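Local coordinates for DUF596 domain-containing protein (Neisseria meningitidis, PDB 2O5H), which is of unknown function but belongs to a conserved bacterial family, DUF596, and folds as a compact bundle of helices joined to a small antiparallel sheet, at residues Leu58-Leu63 and Thr80-Glu85. Numbering follows the deposited sequence.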
loop_
_atom_site.group_PDB
_atom_site.type_symbol
_atom_site.label_atom_id
_atom_site.label_comp_id
_atom_site.label_asym_id
_atom_site.label_seq_id
_atom_site.Cartn_x
_atom_site.Cartn_y
_atom_site.Cartn_z
ATOM N N LEU A 58 5.919 11.472 -6.493
ATOM C CA LEU A 58 5.657 10.167 -7.070
ATOM C C LEU A 58 4.242 10.170 -7.664
ATOM O O LEU A 58 4.033 9.750 -8.794
ATOM C CB LEU A 58 5.794 9.071 -5.998
ATOM C CG LEU A 58 5.405 7.606 -6.359
ATOM C CD1 LEU A 58 6.254 7.058 -7.556
ATOM C CD2 LEU A 58 5.589 6.749 -5.111
ATOM N N PHE A 59 3.293 10.613 -6.852
ATOM C CA PHE A 59 1.884 10.792 -7.219
ATOM C C PHE A 59 1.776 11.564 -8.534
ATOM O O PHE A 59 1.131 11.100 -9.483
ATOM C CB PHE A 59 1.270 11.533 -6.040
ATOM C CG PHE A 59 -0.152 11.965 -6.173
ATOM C CD1 PHE A 59 -1.190 11.091 -5.870
ATOM C CD2 PHE A 59 -0.448 13.315 -6.451
ATOM C CE1 PHE A 59 -2.537 11.542 -5.903
ATOM C CE2 PHE A 59 -1.770 13.779 -6.488
ATOM C CZ PHE A 59 -2.815 12.889 -6.205
ATOM N N LYS A 60 2.390 12.745 -8.602
ATOM C CA LYS A 60 2.314 13.547 -9.812
ATOM C C LYS A 60 2.978 12.869 -11.002
ATOM O O LYS A 60 2.485 12.962 -12.121
ATOM C CB LYS A 60 2.916 14.948 -9.639
ATOM C CG LYS A 60 2.095 15.854 -8.732
ATOM C CD LYS A 60 2.222 17.308 -9.105
ATOM C CE LYS A 60 3.670 17.830 -9.080
ATOM N NZ LYS A 60 4.324 17.673 -7.758
ATOM N N GLU A 61 4.089 12.177 -10.788
ATOM C CA GLU A 61 4.737 11.541 -11.956
ATOM C C GLU A 61 3.889 10.390 -12.547
ATOM O O GLU A 61 3.803 10.212 -13.781
ATOM C CB GLU A 61 6.129 11.055 -11.590
ATOM C CG GLU A 61 6.947 10.563 -12.747
ATOM C CD GLU A 61 7.383 11.687 -13.699
ATOM O OE1 GLU A 61 7.076 12.881 -13.466
ATOM O OE2 GLU A 61 8.063 11.358 -14.697
ATOM N N LEU A 62 3.236 9.635 -11.675
ATOM C CA LEU A 62 2.363 8.581 -12.135
ATOM C C LEU A 62 1.167 9.151 -12.884
ATOM O O LEU A 62 0.784 8.605 -13.930
ATOM C CB LEU A 62 1.909 7.710 -10.965
ATOM C CG LEU A 62 3.025 6.927 -10.277
ATOM C CD1 LEU A 62 2.525 6.502 -8.874
ATOM C CD2 LEU A 62 3.381 5.710 -11.086
ATOM N N LEU A 63 0.581 10.233 -12.358
ATOM C CA LEU A 63 -0.536 10.911 -13.042
ATOM C C LEU A 63 -0.078 11.444 -14.394
ATOM O O LEU A 63 -0.758 11.227 -15.403
ATOM C CB LEU A 63 -1.134 12.038 -12.192
ATOM C CG LEU A 63 -1.843 11.649 -10.886
ATOM C CD1 LEU A 63 -2.068 12.910 -10.013
ATOM C CD2 LEU A 63 -3.152 10.920 -11.186
ATOM N N THR A 80 -5.450 17.853 -13.967
ATOM C CA THR A 80 -4.019 17.817 -14.199
ATOM C C THR A 80 -3.306 17.327 -12.938
ATOM O O THR A 80 -3.891 17.334 -11.840
ATOM C CB THR A 80 -3.472 19.186 -14.588
ATOM O OG1 THR A 80 -3.452 20.035 -13.437
ATOM C CG2 THR A 80 -4.316 19.818 -15.678
ATOM N N PRO A 81 -2.043 16.881 -13.087
ATOM C CA PRO A 81 -1.326 16.430 -11.899
ATOM C C PRO A 81 -1.209 17.524 -10.856
ATOM O O PRO A 81 -1.316 17.245 -9.666
ATOM C CB PRO A 81 0.050 16.015 -12.453
ATOM C CG PRO A 81 -0.233 15.637 -13.880
ATOM C CD PRO A 81 -1.235 16.695 -14.311
ATOM N N GLU A 82 -0.983 18.755 -11.310
ATOM C CA GLU A 82 -0.900 19.916 -10.429
ATOM C C GLU A 82 -2.224 20.183 -9.692
ATOM O O GLU A 82 -2.231 20.438 -8.497
ATOM C CB GLU A 82 -0.489 21.166 -11.229
ATOM C CG GLU A 82 0.974 21.163 -11.669
ATOM C CD GLU A 82 1.326 20.038 -12.681
ATOM O OE1 GLU A 82 0.482 19.647 -13.548
ATOM O OE2 GLU A 82 2.482 19.541 -12.584
ATOM N N GLU A 83 -3.333 20.134 -10.425
ATOM C CA GLU A 83 -4.658 20.301 -9.828
ATOM C C GLU A 83 -4.934 19.265 -8.753
ATOM O O GLU A 83 -5.483 19.594 -7.694
ATOM C CB GLU A 83 -5.762 20.258 -10.890
ATOM C CG GLU A 83 -5.838 21.543 -11.715
ATOM C CD GLU A 83 -6.701 21.401 -12.948
ATOM O OE1 GLU A 83 -7.194 20.294 -13.239
ATOM O OE2 GLU A 83 -6.891 22.421 -13.629
ATOM N N TRP A 84 -4.560 18.013 -9.018
ATOM C CA TRP A 84 -4.803 16.943 -8.067
ATOM C C TRP A 84 -3.900 17.120 -6.838
ATOM O O TRP A 84 -4.320 16.900 -5.716
ATOM C CB TRP A 84 -4.540 15.590 -8.694
ATOM C CG TRP A 84 -5.682 14.904 -9.410
ATOM C CD1 TRP A 84 -5.625 14.326 -10.644
ATOM C CD2 TRP A 84 -7.003 14.642 -8.899
ATOM N NE1 TRP A 84 -6.849 13.733 -10.962
ATOM C CE2 TRP A 84 -7.701 13.902 -9.896
ATOM C CE3 TRP A 84 -7.664 14.952 -7.692
ATOM C CZ2 TRP A 84 -9.044 13.477 -9.728
ATOM C CZ3 TRP A 84 -9.001 14.501 -7.512
ATOM C CH2 TRP A 84 -9.669 13.778 -8.534
ATOM N N GLU A 85 -2.661 17.534 -7.053
ATOM C CA GLU A 85 -1.819 17.836 -5.892
ATOM C C GLU A 85 -2.503 18.866 -4.976
ATOM O O GLU A 85 -2.515 18.686 -3.761
ATOM C CB GLU A 85 -0.410 18.296 -6.305
ATOM C CG GLU A 85 0.474 18.690 -5.077
ATOM C CD GLU A 85 1.812 19.233 -5.486
ATOM O OE1 GLU A 85 1.915 19.698 -6.651
ATOM O OE2 GLU A 85 2.748 19.219 -4.644
#
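The side chains of Leu63 and Trp84 cross at about a right angle: the leucine methyl CD1 lies 3.9 Å from Trp84 CB and also touches the indole at CD1. The same methyl sits over one face of the Phe59 ring, 3.6 Å above its plane and offset toward the rim; Leu63 follows Phe59 by four residues, on the same side of helix 48-64, and its branched end lets one methyl touch both aromatic residues. Phe59 holds CG anti to its backbone N (chi1 175°), and its ring reaches the partner helix with CE2, 4.0 Å from Trp84 CB; Glu85 N stands at the ring edge, near its plane. Pro81 suits the first turn of helix 81-91, where its nitrogen needs no hydrogen to give. Its compact ring lies against the other helix, CG 4.1 Å from Leu63 CB and CB close to Lys60 O, and here the backbones come nearest, with the CA atoms of Lys60 and Pro81 5.1 Å apart. Lys60 lays its methylene CD 3.6 Å from Pro81 O, then bends at chi3 and chi4 to bring NZ 3.3 Å from Glu85 OE1, a weak bond within a salt bridge; Glu85 OE2 pairs with Arg89. Glu83 N gives to Thr80 OG1 and Thr80 N to Glu83 OE1, a capping box. Segments 58-63 and 81-85 thus run roughly antiparallel (145°), an apolar helix-helix interface bordered by a salt bridge.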